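Local coordinates for protein DynF (Micromonospora chersina, PDB 6UBL) that is of unknown function but forms a beta barrel that holds palmitic acid inside, and so probably binds a hydrophobic molecule of the dynemicin pathway, at residues E16-G24 against P33-G41; W76-L85 against S127-V135. One frame throughout, in Å; residues are numbered along the deposited sequence. Where two conformers were deposited one is given.

Contact 1: residues E16-G24 against P33-G41. With PLM (palmitic acid), chain C.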
ATOM      1  N   GLU A  16       3.918  -1.834 -26.479  1.00 30.50           N
ATOM      2  CA  GLU A  16       4.197  -1.779 -27.906  1.00 30.30           C
ATOM      3  C   GLU A  16       4.204  -3.182 -28.490  1.00 33.02           C
ATOM      4  O   GLU A  16       4.828  -4.095 -27.940  1.00 37.03           O
ATOM      5  CB  GLU A  16       5.557  -1.121 -28.146  1.00 31.97           C
ATOM      6  CG  GLU A  16       5.504   0.383 -28.144  1.00 38.78           C
ATOM      7  CD  GLU A  16       4.763   0.932 -29.344  1.00 44.79           C
ATOM      8  OE1 GLU A  16       4.616   0.199 -30.350  1.00 42.25           O
ATOM      9  OE2 GLU A  16       4.315   2.094 -29.283  1.00 53.33           O
ATOM     10  N   GLY A  17       3.500  -3.352 -29.604  1.00 31.55           N
ATOM     11  CA  GLY A  17       3.408  -4.636 -30.268  1.00 34.82           C
ATOM     12  C   GLY A  17       2.498  -5.644 -29.602  1.00 35.99           C
ATOM     13  O   GLY A  17       2.450  -6.797 -30.054  1.00 39.32           O
ATOM     14  N   VAL A  18       1.810  -5.269 -28.531  1.00 31.58           N
ATOM     15  CA  VAL A  18       0.933  -6.172 -27.790  1.00 31.15           C
ATOM     16  C   VAL A  18      -0.506  -5.931 -28.245  1.00 31.17           C
ATOM     17  O   VAL A  18      -0.992  -4.791 -28.140  1.00 31.44           O
ATOM     18  CB  VAL A  18       1.071  -5.964 -26.278  1.00 28.93           C
ATOM     19  CG1 VAL A  18       0.188  -6.943 -25.525  1.00 28.87           C
ATOM     20  CG2 VAL A  18       2.536  -6.111 -25.864  1.00 32.23           C
ATOM     21  N   PRO A  19      -1.203  -6.940 -28.764  1.00 30.60           N
ATOM     22  CA  PRO A  19      -2.545  -6.698 -29.302  1.00 30.65           C
ATOM     23  C   PRO A  19      -3.589  -6.519 -28.211  1.00 29.05           C
ATOM     24  O   PRO A  19      -3.529  -7.114 -27.132  1.00 29.02           O
ATOM     25  CB  PRO A  19      -2.844  -7.968 -30.110  1.00 33.04           C
ATOM     26  CG  PRO A  19      -2.091  -9.032 -29.378  1.00 34.77           C
ATOM     27  CD  PRO A  19      -0.817  -8.355 -28.894  1.00 32.62           C
ATOM     28  N   ASN A  20      -4.575  -5.693 -28.524  1.00 28.12           N
ATOM     29  CA  ASN A  20      -5.761  -5.594 -27.697  1.00 26.06           C
ATOM     30  C   ASN A  20      -6.625  -6.837 -27.853  1.00 26.87           C
ATOM     31  O   ASN A  20      -6.698  -7.452 -28.926  1.00 30.54           O
ATOM     32  CB  ASN A  20      -6.537  -4.352 -28.107  1.00 26.83           C
ATOM     33  CG  ASN A  20      -5.993  -3.102 -27.468  1.00 27.83           C
ATOM     34  OD1 ASN A  20      -6.282  -2.800 -26.316  1.00 27.20           O
ATOM     35  ND2 ASN A  20      -5.122  -2.402 -28.195  1.00 31.44           N
ATOM     36  N   VAL A  21      -7.282  -7.199 -26.758  1.00 27.40           N
ATOM     37  CA  VAL A  21      -8.222  -8.306 -26.714  1.00 27.10           C
ATOM     38  C   VAL A  21      -9.590  -7.744 -26.359  1.00 27.25           C
ATOM     39  O   VAL A  21      -9.731  -6.997 -25.379  1.00 25.92           O
ATOM     40  CB  VAL A  21      -7.791  -9.376 -25.699  1.00 27.45           C
ATOM     41  CG1 VAL A  21      -8.682 -10.598 -25.810  1.00 28.22           C
ATOM     42  CG2 VAL A  21      -6.323  -9.754 -25.907  1.00 28.09           C
ATOM     43  N   TYR A  22     -10.592  -8.106 -27.158  1.00 28.48           N
ATOM     44  CA  TYR A  22     -11.948  -7.601 -27.018  1.00 28.16           C
ATOM     45  C   TYR A  22     -12.924  -8.766 -26.964  1.00 29.70           C
ATOM     46  O   TYR A  22     -12.545  -9.935 -27.090  1.00 29.40           O
ATOM     47  CB  TYR A  22     -12.319  -6.743 -28.231  1.00 30.38           C
ATOM     48  CG  TYR A  22     -11.449  -5.530 -28.400  1.00 29.31           C
ATOM     49  CD1 TYR A  22     -11.572  -4.447 -27.548  1.00 31.05           C
ATOM     50  CD2 TYR A  22     -10.506  -5.482 -29.401  1.00 30.99           C
ATOM     51  CE1 TYR A  22     -10.772  -3.333 -27.705  1.00 29.80           C
ATOM     52  CE2 TYR A  22      -9.694  -4.384 -29.569  1.00 29.22           C
ATOM     53  CZ  TYR A  22      -9.844  -3.309 -28.714  1.00 28.95           C
ATOM     54  OH  TYR A  22      -9.033  -2.207 -28.887  1.00 32.87           O
ATOM     55  N   ALA A  23     -14.199  -8.425 -26.773  1.00 29.18           N
ATOM     56  CA  ALA A  23     -15.266  -9.420 -26.756  1.00 31.26           C
ATOM     57  C   ALA A  23     -15.179 -10.345 -27.963  1.00 31.80           C
ATOM     58  O   ALA A  23     -14.887  -9.911 -29.082  1.00 32.53           O
ATOM     59  CB  ALA A  23     -16.629  -8.723 -26.749  1.00 33.03           C
ATOM     60  N   GLY A  24     -15.465 -11.627 -27.727  1.00 35.04           N
ATOM     61  CA  GLY A  24     -15.344 -12.638 -28.755  1.00 40.74           C
ATOM     62  C   GLY A  24     -14.195 -13.571 -28.431  1.00 45.04           C
ATOM     63  O   GLY A  24     -14.255 -14.780 -28.675  1.00 48.42           O
ATOM     64  N   PRO A  33      -2.101 -17.257 -21.151  1.00 29.57           N
ATOM     65  CA  PRO A  33      -2.392 -16.687 -22.473  1.00 30.84           C
ATOM     66  C   PRO A  33      -1.186 -16.005 -23.100  1.00 30.45           C
ATOM     67  O   PRO A  33      -0.234 -15.605 -22.430  1.00 29.28           O
ATOM     68  CB  PRO A  33      -3.480 -15.649 -22.170  1.00 28.74           C
ATOM     69  CG  PRO A  33      -3.136 -15.175 -20.785  1.00 28.46           C
ATOM     70  CD  PRO A  33      -2.620 -16.402 -20.059  1.00 31.33           C
ATOM     71  N   GLU A  34      -1.255 -15.873 -24.422  0.64 31.32           N
ATOM     72  CA  GLU A  34      -0.318 -15.026 -25.135  0.64 33.33           C
ATOM     73  C   GLU A  34      -0.479 -13.590 -24.640  0.64 29.71           C
ATOM     74  O   GLU A  34      -1.570 -13.197 -24.210  0.64 28.34           O
ATOM     75  CB  GLU A  34      -0.614 -15.071 -26.637  0.64 41.28           C
ATOM     76  CG  GLU A  34      -0.663 -16.470 -27.232  0.64 50.17           C
ATOM     77  CD  GLU A  34       0.709 -17.096 -27.379  0.64 54.23           C
ATOM     78  OE1 GLU A  34       1.487 -16.642 -28.241  0.64 55.95           O
ATOM     79  OE2 GLU A  34       1.012 -18.044 -26.626  0.64 55.73           O
ATOM     80  N   PRO A  35       0.582 -12.786 -24.679  1.00 26.83           N
ATOM     81  CA  PRO A  35       0.454 -11.399 -24.213  1.00 28.50           C
ATOM     82  C   PRO A  35      -0.642 -10.645 -24.958  1.00 25.00           C
ATOM     83  O   PRO A  35      -0.843 -10.824 -26.165  1.00 29.53           O
ATOM     84  CB  PRO A  35       1.835 -10.783 -24.467  1.00 33.17           C
ATOM     85  CG  PRO A  35       2.598 -11.769 -25.277  1.00 36.24           C
ATOM     86  CD  PRO A  35       1.962 -13.120 -25.073  1.00 32.60           C
ATOM     87  N   GLY A  36      -1.343  -9.790 -24.220  1.00 26.04           N
ATOM     88  CA  GLY A  36      -2.400  -8.977 -24.796  1.00 27.14           C
ATOM     89  C   GLY A  36      -2.803  -7.902 -23.816  1.00 23.92           C
ATOM     90  O   GLY A  36      -2.396  -7.909 -22.650  1.00 23.63           O
ATOM     91  N   ILE A  37      -3.598  -6.961 -24.315  1.00 25.06           N
ATOM     92  CA  ILE A  37      -4.188  -5.912 -23.498  1.00 24.24           C
ATOM     93  C   ILE A  37      -5.658  -6.266 -23.329  1.00 24.26           C
ATOM     94  O   ILE A  37      -6.435  -6.196 -24.290  1.00 24.90           O
ATOM     95  CB  ILE A  37      -4.025  -4.531 -24.145  1.00 26.59           C
ATOM     96  CG1 ILE A  37      -2.551  -4.210 -24.395  1.00 28.49           C
ATOM     97  CG2 ILE A  37      -4.656  -3.478 -23.237  1.00 27.89           C
ATOM     98  CD1 ILE A  37      -2.331  -2.979 -25.241  1.00 29.14           C
ATOM     99  N   ASP A  38      -6.058  -6.611 -22.108  1.00 24.37           N
ATOM    100  CA  ASP A  38      -7.435  -7.004 -21.854  1.00 23.87           C
ATOM    101  C   ASP A  38      -8.295  -5.757 -21.700  1.00 24.55           C
ATOM    102  O   ASP A  38      -7.985  -4.874 -20.892  1.00 25.29           O
ATOM    103  CB  ASP A  38      -7.498  -7.850 -20.581  1.00 24.38           C
ATOM    104  CG  ASP A  38      -6.768  -9.172 -20.725  1.00 25.45           C
ATOM    105  OD1 ASP A  38      -6.762  -9.730 -21.835  1.00 26.53           O
ATOM    106  OD2 ASP A  38      -6.188  -9.645 -19.726  1.00 25.27           O
ATOM    107  N   ASN A  39      -9.389  -5.699 -22.459  1.00 24.45           N
ATOM    108  CA  ASN A  39     -10.367  -4.616 -22.372  1.00 24.98           C
ATOM    109  C   ASN A  39     -11.568  -5.209 -21.654  1.00 25.43           C
ATOM    110  O   ASN A  39     -12.344  -5.956 -22.248  1.00 25.90           O
ATOM    111  CB  ASN A  39     -10.724  -4.106 -23.757  1.00 26.06           C
ATOM    112  CG  ASN A  39      -9.553  -3.418 -24.443  1.00 27.05           C
ATOM    113  OD1 ASN A  39      -9.423  -2.192 -24.385  1.00 28.07           O
ATOM    114  ND2 ASN A  39      -8.689  -4.200 -25.075  1.00 26.72           N
ATOM    115  N   LEU A  40     -11.706  -4.898 -20.368  1.00 25.87           N
ATOM    116  CA  LEU A  40     -12.616  -5.619 -19.490  1.00 24.49           C
ATOM    117  C   LEU A  40     -13.595  -4.700 -18.777  1.00 26.40           C
ATOM    118  O   LEU A  40     -13.238  -3.602 -18.347  1.00 26.07           O
ATOM    119  CB  LEU A  40     -11.813  -6.368 -18.416  1.00 26.04           C
ATOM    120  CG  LEU A  40     -10.877  -7.466 -18.901  1.00 24.64           C
ATOM    121  CD1 LEU A  40      -9.860  -7.792 -17.809  1.00 24.26           C
ATOM    122  CD2 LEU A  40     -11.670  -8.695 -19.293  1.00 28.32           C
ATOM    123  N   GLY A  41     -14.815  -5.195 -18.596  1.00 26.59           N
ATOM    124  CA  GLY A  41     -15.758  -4.511 -17.745  1.00 24.22           C
ATOM    125  C   GLY A  41     -15.446  -4.732 -16.272  1.00 25.07           C
ATOM    126  O   GLY A  41     -14.781  -5.697 -15.892  1.00 26.47           O
TER
HETATM  127  C1  PLM C 301      -5.679  -9.547 -16.432  1.00 26.72           C
HETATM  128  O1  PLM C 301      -6.065  -8.657 -17.308  1.00 27.89           O
HETATM  129  O2  PLM C 301      -5.407 -10.685 -16.715  1.00 28.65           O
HETATM  130  C2  PLM C 301      -5.631  -9.029 -15.030  1.00 30.96           C
HETATM  131  C3  PLM C 301      -6.857  -8.290 -14.562  1.00 33.20           C
HETATM  132  C4  PLM C 301      -6.650  -7.886 -13.134  1.00 38.34           C
HETATM  133  C5  PLM C 301      -7.335  -6.634 -12.732  1.00 39.44           C
HETATM  134  C6  PLM C 301      -7.005  -6.242 -11.311  1.00 47.12           C
HETATM  135  C7  PLM C 301      -8.231  -5.768 -10.579  1.00 56.47           C
HETATM  136  C8  PLM C 301      -9.012  -4.747 -11.369  1.00 61.11           C
HETATM  137  C9  PLM C 301      -8.256  -3.474 -11.635  1.00 62.79           C
HETATM  138  CA  PLM C 301      -8.529  -2.428 -10.589  1.00 66.98           C
HETATM  139  CB  PLM C 301      -9.871  -1.757 -10.806  1.00 67.92           C
HETATM  140  CC  PLM C 301      -9.818  -0.287 -10.514  1.00 64.69           C
HETATM  141  CD  PLM C 301     -10.518   0.137  -9.251  1.00 57.49           C
HETATM  142  CE  PLM C 301      -9.885   1.378  -8.677  1.00 50.83           C
HETATM  143  CF  PLM C 301     -10.751   2.171  -7.747  1.00 50.35           C
HETATM  144  CG  PLM C 301     -10.059   3.387  -7.245  1.00 51.13           C
HETATM  145  O   HOH W   1      -9.316  -0.579 -26.828  1.00 36.11           O
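The carbonyl oxygen of Val21 is gripped twice by Asn39, through the backbone N (Asn39 N to Val21 O, 3.2 Å) and through the side-chain ND2 (Asn39 ND2 to Val21 O, 3.0 Å). This happens in a short parallel beta ladder, where the two-residue strand 20-21 joins the long barrel strand 37-50. The ladder's other rungs are Ile37 N to Pro19 O and Val21 N to Ile37 O, each 2.8 Å long. Glycine suits position 36, because a CB there would run into Val21 CG2; instead, CG1 of Val18 rests 3.4 Å from Gly36 CA and also meets Ile37 CG1.

Beside the face that carries Asn20 and Ile37, Asn39 points toward 16-24, and its amide uses both N-H groups. CG stands beside its own backbone N (chi1 -67°), which swings the amide over the partner strand. One N-H comes to Val21 O from above that carbonyl's plane; the other runs almost straight (173°) to a lone pair of Asn20 OD1, in the carbonyl plane. Two bonds thus fix the amide's rotation, and the Tyr22 ring lies alongside, its plane 23° from that of the amide, with CE1 3.5 Å from Asn39 ND2. Arg65 bridges the two asparagines, bonding Asn20 OD1 through NH2 and Asn39 OD1 through NE. With an alanine in place of Asn39, Val21 O would probably keep just the backbone N-H of its two donors, and Asn20 OD1 and Arg65 NE would lose their asparagine partner. A water links Asn39 OD1 to Tyr22 OH.

Val21 and Asp38 lie side by side on the other face. The Asp38 carboxylate forms a salt bridge with Arg68 and a hydrogen bond with Tyr205, and its OD2 sits 2.6 Å from O1 of the bound palmitic acid.

Contact 2: residues W76-L85 against S127-V135; sequences WADAEVYTNL and SAKACRMAV
Thr83 and Met133 face each other with their CA atoms 7.8 Å apart, on strand segments 81-85 and 129-135 that run in broadly parallel directions, 36° apart, with axes approaching to 7.9 Å. These are next-but-one strands of the beta barrel: both pair antiparallel with strand 108-115, so side chains bridge the distance between them.

Where residues 76-80 meet the start of strand 129-135, the Lys129 chain runs across the Trp76 indole, the two side chains pointing opposite ways. CE of Lys129 lies over the indole face, 3.8 Å from the centroid of the five-membered ring, and the ammonium adds a cation-pi contact. A bend at the last torsion (chi4 -68°) then turns NZ towards the backbone, where it makes weak bonds to Trp76 O (2.8 Å), Ala77 O and Ala79 O, besides reaching Thr116 OG1 and a water that also binds Ala79 O. A lysine is apt here: its apolar chain covers the ring while its ammonium meets these oxygens. The indole is held at its edge too, since Trp76 NE1 donates to Ser127 O (2.9 Å, 156°) from above the carbonyl plane.

Farther along the strands the contact is largely apolar. Flexible Met133, bent at its last two torsions, brings CE to 3.3 Å from Thr83 OG1 and SD against Leu85 CB; the same methionine lies close to the bound palmitic acid. A water connects Thr83 OG1 with Arg132 O, while the Arg132 guanidinium pairs with Glu152 of the second subunit. At the far end, Leu85 CD2 packs 3.7 Å from Val135 CG2.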
ATOM      1  N   TRP A  76       0.765 -24.023 -16.587  1.00 30.09           N
ATOM      2  CA  TRP A  76       0.043 -23.222 -15.600  1.00 29.59           C
ATOM      3  C   TRP A  76       0.740 -23.204 -14.243  1.00 29.28           C
ATOM      4  O   TRP A  76       0.912 -22.140 -13.640  1.00 28.37           O
ATOM      5  CB  TRP A  76      -1.400 -23.728 -15.466  1.00 28.74           C
ATOM      6  CG  TRP A  76      -2.215 -23.031 -14.413  1.00 27.66           C
ATOM      7  CD1 TRP A  76      -2.404 -23.438 -13.121  1.00 28.37           C
ATOM      8  CD2 TRP A  76      -2.952 -21.805 -14.554  1.00 26.47           C
ATOM      9  NE1 TRP A  76      -3.217 -22.547 -12.455  1.00 29.01           N
ATOM     10  CE2 TRP A  76      -3.568 -21.539 -13.311  1.00 28.52           C
ATOM     11  CE3 TRP A  76      -3.157 -20.917 -15.609  1.00 28.20           C
ATOM     12  CZ2 TRP A  76      -4.360 -20.418 -13.094  1.00 28.17           C
ATOM     13  CZ3 TRP A  76      -3.949 -19.796 -15.393  1.00 29.13           C
ATOM     14  CH2 TRP A  76      -4.543 -19.559 -14.147  1.00 28.84           C
ATOM     15  N   ALA A  77       1.141 -24.373 -13.734  1.00 33.62           N
ATOM     16  CA  ALA A  77       1.603 -24.442 -12.348  1.00 35.19           C
ATOM     17  C   ALA A  77       2.762 -23.479 -12.101  1.00 34.17           C
ATOM     18  O   ALA A  77       2.868 -22.889 -11.020  1.00 34.12           O
ATOM     19  CB  ALA A  77       1.984 -25.880 -11.989  1.00 38.46           C
ATOM     20  N   ASP A  78       3.637 -23.305 -13.094  1.00 32.65           N
ATOM     21  CA  ASP A  78       4.823 -22.462 -12.986  1.00 35.28           C
ATOM     22  C   ASP A  78       4.610 -21.040 -13.484  1.00 30.56           C
ATOM     23  O   ASP A  78       5.492 -20.195 -13.304  1.00 31.00           O
ATOM     24  CB  ASP A  78       5.960 -23.075 -13.809  1.00 47.84           C
ATOM     25  CG  ASP A  78       6.419 -24.405 -13.260  1.00 61.25           C
ATOM     26  OD1 ASP A  78       6.360 -24.580 -12.027  1.00 64.62           O
ATOM     27  OD2 ASP A  78       6.807 -25.282 -14.060  1.00 64.32           O
ATOM     28  N   ALA A  79       3.484 -20.760 -14.125  1.00 29.50           N
ATOM     29  CA  ALA A  79       3.322 -19.523 -14.871  1.00 27.23           C
ATOM     30  C   ALA A  79       3.110 -18.327 -13.952  1.00 27.70           C
ATOM     31  O   ALA A  79       2.314 -18.372 -12.999  1.00 26.42           O
ATOM     32  CB  ALA A  79       2.132 -19.631 -15.826  1.00 27.31           C
ATOM     33  N   GLU A  80       3.818 -17.245 -14.265  1.00 22.52           N
ATOM     34  CA  GLU A  80       3.581 -15.952 -13.659  1.00 24.15           C
ATOM     35  C   GLU A  80       3.326 -14.958 -14.781  1.00 25.36           C
ATOM     36  O   GLU A  80       3.903 -15.070 -15.868  1.00 26.17           O
ATOM     37  CB  GLU A  80       4.800 -15.486 -12.904  1.00 25.62           C
ATOM     38  CG  GLU A  80       5.169 -16.332 -11.719  1.00 27.91           C
ATOM     39  CD  GLU A  80       6.330 -15.726 -10.975  1.00 33.36           C
ATOM     40  OE1 GLU A  80       6.117 -14.687 -10.328  1.00 31.50           O
ATOM     41  OE2 GLU A  80       7.455 -16.246 -11.105  1.00 35.00           O
ATOM     42  N   VAL A  81       2.463 -13.982 -14.511  1.00 23.28           N
ATOM     43  CA  VAL A  81       2.148 -12.913 -15.451  1.00 24.64           C
ATOM     44  C   VAL A  81       2.232 -11.592 -14.702  1.00 24.83           C
ATOM     45  O   VAL A  81       1.658 -11.452 -13.613  1.00 25.37           O
ATOM     46  CB  VAL A  81       0.753 -13.107 -16.076  1.00 24.09           C
ATOM     47  CG1 VAL A  81       0.357 -11.891 -16.900  1.00 24.27           C
ATOM     48  CG2 VAL A  81       0.726 -14.368 -16.939  1.00 25.73           C
ATOM     49  N   TYR A  82       2.936 -10.628 -15.291  1.00 21.70           N
ATOM     50  CA  TYR A  82       3.037  -9.273 -14.769  1.00 22.80           C
ATOM     51  C   TYR A  82       2.076  -8.382 -15.540  1.00 22.92           C
ATOM     52  O   TYR A  82       1.885  -8.551 -16.744  1.00 23.63           O
ATOM     53  CB  TYR A  82       4.476  -8.782 -14.914  1.00 22.58           C
ATOM     54  CG  TYR A  82       5.368  -9.557 -13.975  1.00 22.94           C
ATOM     55  CD1 TYR A  82       5.544  -9.150 -12.666  1.00 23.23           C
ATOM     56  CD2 TYR A  82       5.965 -10.744 -14.384  1.00 22.64           C
ATOM     57  CE1 TYR A  82       6.322  -9.871 -11.789  1.00 23.72           C
ATOM     58  CE2 TYR A  82       6.747 -11.482 -13.516  1.00 24.00           C
ATOM     59  CZ  TYR A  82       6.924 -11.030 -12.218  1.00 25.55           C
ATOM     60  OH  TYR A  82       7.702 -11.753 -11.339  1.00 28.19           O
ATOM     61  N   THR A  83       1.447  -7.451 -14.842  1.00 21.99           N
ATOM     62  CA  THR A  83       0.379  -6.650 -15.419  1.00 22.32           C
ATOM     63  C   THR A  83       0.646  -5.176 -15.161  1.00 21.78           C
ATOM     64  O   THR A  83       1.303  -4.810 -14.189  1.00 24.02           O
ATOM     65  CB  THR A  83      -0.975  -7.021 -14.798  1.00 22.36           C
ATOM     66  OG1 THR A  83      -0.929  -6.767 -13.391  1.00 21.75           O
ATOM     67  CG2 THR A  83      -1.308  -8.491 -15.031  1.00 22.51           C
ATOM     68  N   ASN A  84       0.151  -4.330 -16.059  1.00 20.75           N
ATOM     69  CA  ASN A  84       0.031  -2.906 -15.787  1.00 21.95           C
ATOM     70  C   ASN A  84      -1.406  -2.507 -16.103  1.00 23.77           C
ATOM     71  O   ASN A  84      -1.949  -2.906 -17.135  1.00 22.96           O
ATOM     72  CB  ASN A  84       0.916  -2.012 -16.670  1.00 20.74           C
ATOM     73  CG  ASN A  84       2.413  -2.075 -16.360  1.00 22.18           C
ATOM     74  OD1 ASN A  84       3.209  -1.504 -17.114  1.00 23.94           O
ATOM     75  ND2 ASN A  84       2.805  -2.726 -15.267  1.00 22.49           N
ATOM     76  N   LEU A  85      -2.000  -1.677 -15.252  1.00 21.98           N
ATOM     77  CA  LEU A  85      -3.292  -1.062 -15.531  1.00 21.40           C
ATOM     78  C   LEU A  85      -2.994   0.224 -16.293  1.00 23.85           C
ATOM     79  O   LEU A  85      -2.405   1.154 -15.740  1.00 24.75           O
ATOM     80  CB  LEU A  85      -4.025  -0.788 -14.221  1.00 23.53           C
ATOM     81  CG  LEU A  85      -5.354  -0.055 -14.262  1.00 27.77           C
ATOM     82  CD1 LEU A  85      -6.341  -0.777 -15.153  1.00 29.48           C
ATOM     83  CD2 LEU A  85      -5.906   0.091 -12.844  1.00 25.81           C
ATOM     84  N   SER A 127      -4.301 -25.301  -7.383  1.00 33.29           N
ATOM     85  CA  SER A 127      -3.505 -24.667  -8.425  1.00 31.85           C
ATOM     86  C   SER A 127      -3.905 -23.220  -8.681  1.00 29.87           C
ATOM     87  O   SER A 127      -3.281 -22.568  -9.524  1.00 31.01           O
ATOM     88  CB  SER A 127      -3.524 -25.431  -9.761  1.00 40.19           C
ATOM     89  OG  SER A 127      -3.054 -26.756  -9.591  1.00 49.22           O
ATOM     90  N   ALA A 128      -4.980 -22.722  -8.078  1.00 27.17           N
ATOM     91  CA  ALA A 128      -5.415 -21.364  -8.381  1.00 24.71           C
ATOM     92  C   ALA A 128      -4.332 -20.364  -7.985  1.00 26.44           C
ATOM     93  O   ALA A 128      -3.528 -20.593  -7.083  1.00 29.01           O
ATOM     94  CB  ALA A 128      -6.703 -21.030  -7.624  1.00 25.00           C
ATOM     95  N   LYS A 129      -4.347 -19.225  -8.648  1.00 25.58           N
ATOM     96  CA  LYS A 129      -3.346 -18.202  -8.418  1.00 25.77           C
ATOM     97  C   LYS A 129      -3.945 -17.004  -7.700  1.00 24.46           C
ATOM     98  O   LYS A 129      -5.151 -16.940  -7.423  1.00 26.40           O
ATOM     99  CB  LYS A 129      -2.667 -17.823  -9.738  1.00 27.89           C
ATOM    100  CG  LYS A 129      -1.897 -19.014 -10.297  1.00 30.90           C
ATOM    101  CD  LYS A 129      -1.054 -18.652 -11.504  1.00 33.65           C
ATOM    102  CE  LYS A 129      -0.420 -19.886 -12.152  1.00 31.06           C
ATOM    103  NZ  LYS A 129       0.629 -20.548 -11.317  1.00 31.82           N
ATOM    104  N   ALA A 130      -3.058 -16.081  -7.335  1.00 24.06           N
ATOM    105  CA  ALA A 130      -3.435 -14.856  -6.651  1.00 24.63           C
ATOM    106  C   ALA A 130      -3.023 -13.688  -7.526  1.00 22.11           C
ATOM    107  O   ALA A 130      -1.902 -13.645  -8.035  1.00 23.53           O
ATOM    108  CB  ALA A 130      -2.734 -14.768  -5.302  1.00 24.92           C
ATOM    109  N   CYS A 131      -3.930 -12.740  -7.677  1.00 21.55           N
ATOM    110  CA  CYS A 131      -3.768 -11.563  -8.511  1.00 22.68           C
ATOM    111  C   CYS A 131      -3.820 -10.325  -7.634  1.00 22.46           C
ATOM    112  O   CYS A 131      -4.669 -10.216  -6.747  1.00 22.61           O
ATOM    113  CB  CYS A 131      -4.902 -11.535  -9.541  1.00 23.86           C
ATOM    114  SG  CYS A 131      -5.001 -10.085 -10.590  1.00 23.73           S
ATOM    115  N   ARG A 132      -2.909  -9.394  -7.894  1.00 21.48           N
ATOM    116  CA  ARG A 132      -2.849  -8.136  -7.168  1.00 21.68           C
ATOM    117  C   ARG A 132      -2.531  -7.017  -8.153  1.00 19.77           C
ATOM    118  O   ARG A 132      -1.889  -7.236  -9.190  1.00 21.32           O
ATOM    119  CB  ARG A 132      -1.831  -8.128  -6.036  1.00 21.92           C
ATOM    120  CG  ARG A 132      -0.393  -8.275  -6.478  1.00 22.09           C
ATOM    121  CD  ARG A 132       0.527  -8.570  -5.305  1.00 24.46           C
ATOM    122  NE  ARG A 132       0.579  -7.514  -4.277  1.00 24.25           N
ATOM    123  CZ  ARG A 132       0.003  -7.558  -3.080  1.00 29.45           C
ATOM    124  NH1 ARG A 132      -0.752  -8.583  -2.716  1.00 30.20           N
ATOM    125  NH2 ARG A 132       0.157  -6.549  -2.234  1.00 26.50           N
ATOM    126  N   MET A 133      -2.993  -5.809  -7.818  1.00 21.52           N
ATOM    127  CA  MET A 133      -2.732  -4.616  -8.614  1.00 22.01           C
ATOM    128  C   MET A 133      -2.644  -3.446  -7.641  1.00 22.94           C
ATOM    129  O   MET A 133      -3.492  -3.308  -6.753  1.00 24.29           O
ATOM    130  CB  MET A 133      -3.873  -4.398  -9.620  1.00 20.45           C
ATOM    131  CG  MET A 133      -3.690  -3.217 -10.563  1.00 22.96           C
ATOM    132  SD  MET A 133      -2.422  -3.491 -11.826  1.00 23.73           S
ATOM    133  CE  MET A 133      -3.339  -4.497 -13.012  1.00 22.89           C
ATOM    134  N   ALA A 134      -1.626  -2.609  -7.817  1.00 20.77           N
ATOM    135  CA  ALA A 134      -1.388  -1.434  -6.984  1.00 21.23           C
ATOM    136  C   ALA A 134      -1.655  -0.205  -7.843  1.00 23.72           C
ATOM    137  O   ALA A 134      -0.998  -0.022  -8.870  1.00 22.75           O
ATOM    138  CB  ALA A 134       0.061  -1.424  -6.479  1.00 22.09           C
ATOM    139  N   VAL A 135      -2.628   0.615  -7.442  1.00 20.62           N
ATOM    140  CA  VAL A 135      -3.224   1.604  -8.333  1.00 21.38           C
ATOM    141  C   VAL A 135      -3.069   3.017  -7.799  1.00 21.65           C
ATOM    142  O   VAL A 135      -3.378   3.292  -6.635  1.00 22.91           O
ATOM    143  CB  VAL A 135      -4.709   1.292  -8.586  1.00 22.19           C
ATOM    144  CG1 VAL A 135      -5.368   2.373  -9.430  1.00 24.06           C
ATOM    145  CG2 VAL A 135      -4.853  -0.064  -9.257  1.00 24.81           C
TER
HETATM  146  O   HOH W   2       2.830 -18.843 -10.320  1.00 30.36           O
HETATM  147  O   HOH W   3      -2.851  -7.836 -11.739  1.00 22.48           O

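Both segments of contact 1 precede those of contact 2 in the chain, and the centres lie 15 Å apart, with the nearest atoms about 5 Å from touching. Strand 54-68 connects them in the barrel wall, pairing antiparallel with strand 37-50 of contact 1 on one side and with strand 81-92 of contact 2 on the other. Both contacts border the bound palmitic acid: contact 1 beside its carboxyl group through Asp38, contact 2 beside its chain through Met133. A polar site for the head and an apolar lining for the tail are consistent with a barrel for a hydrophobic ligand, though the natural one is unknown. The second subunit approaches contact 2, whereas no other protein chain touches contact 1.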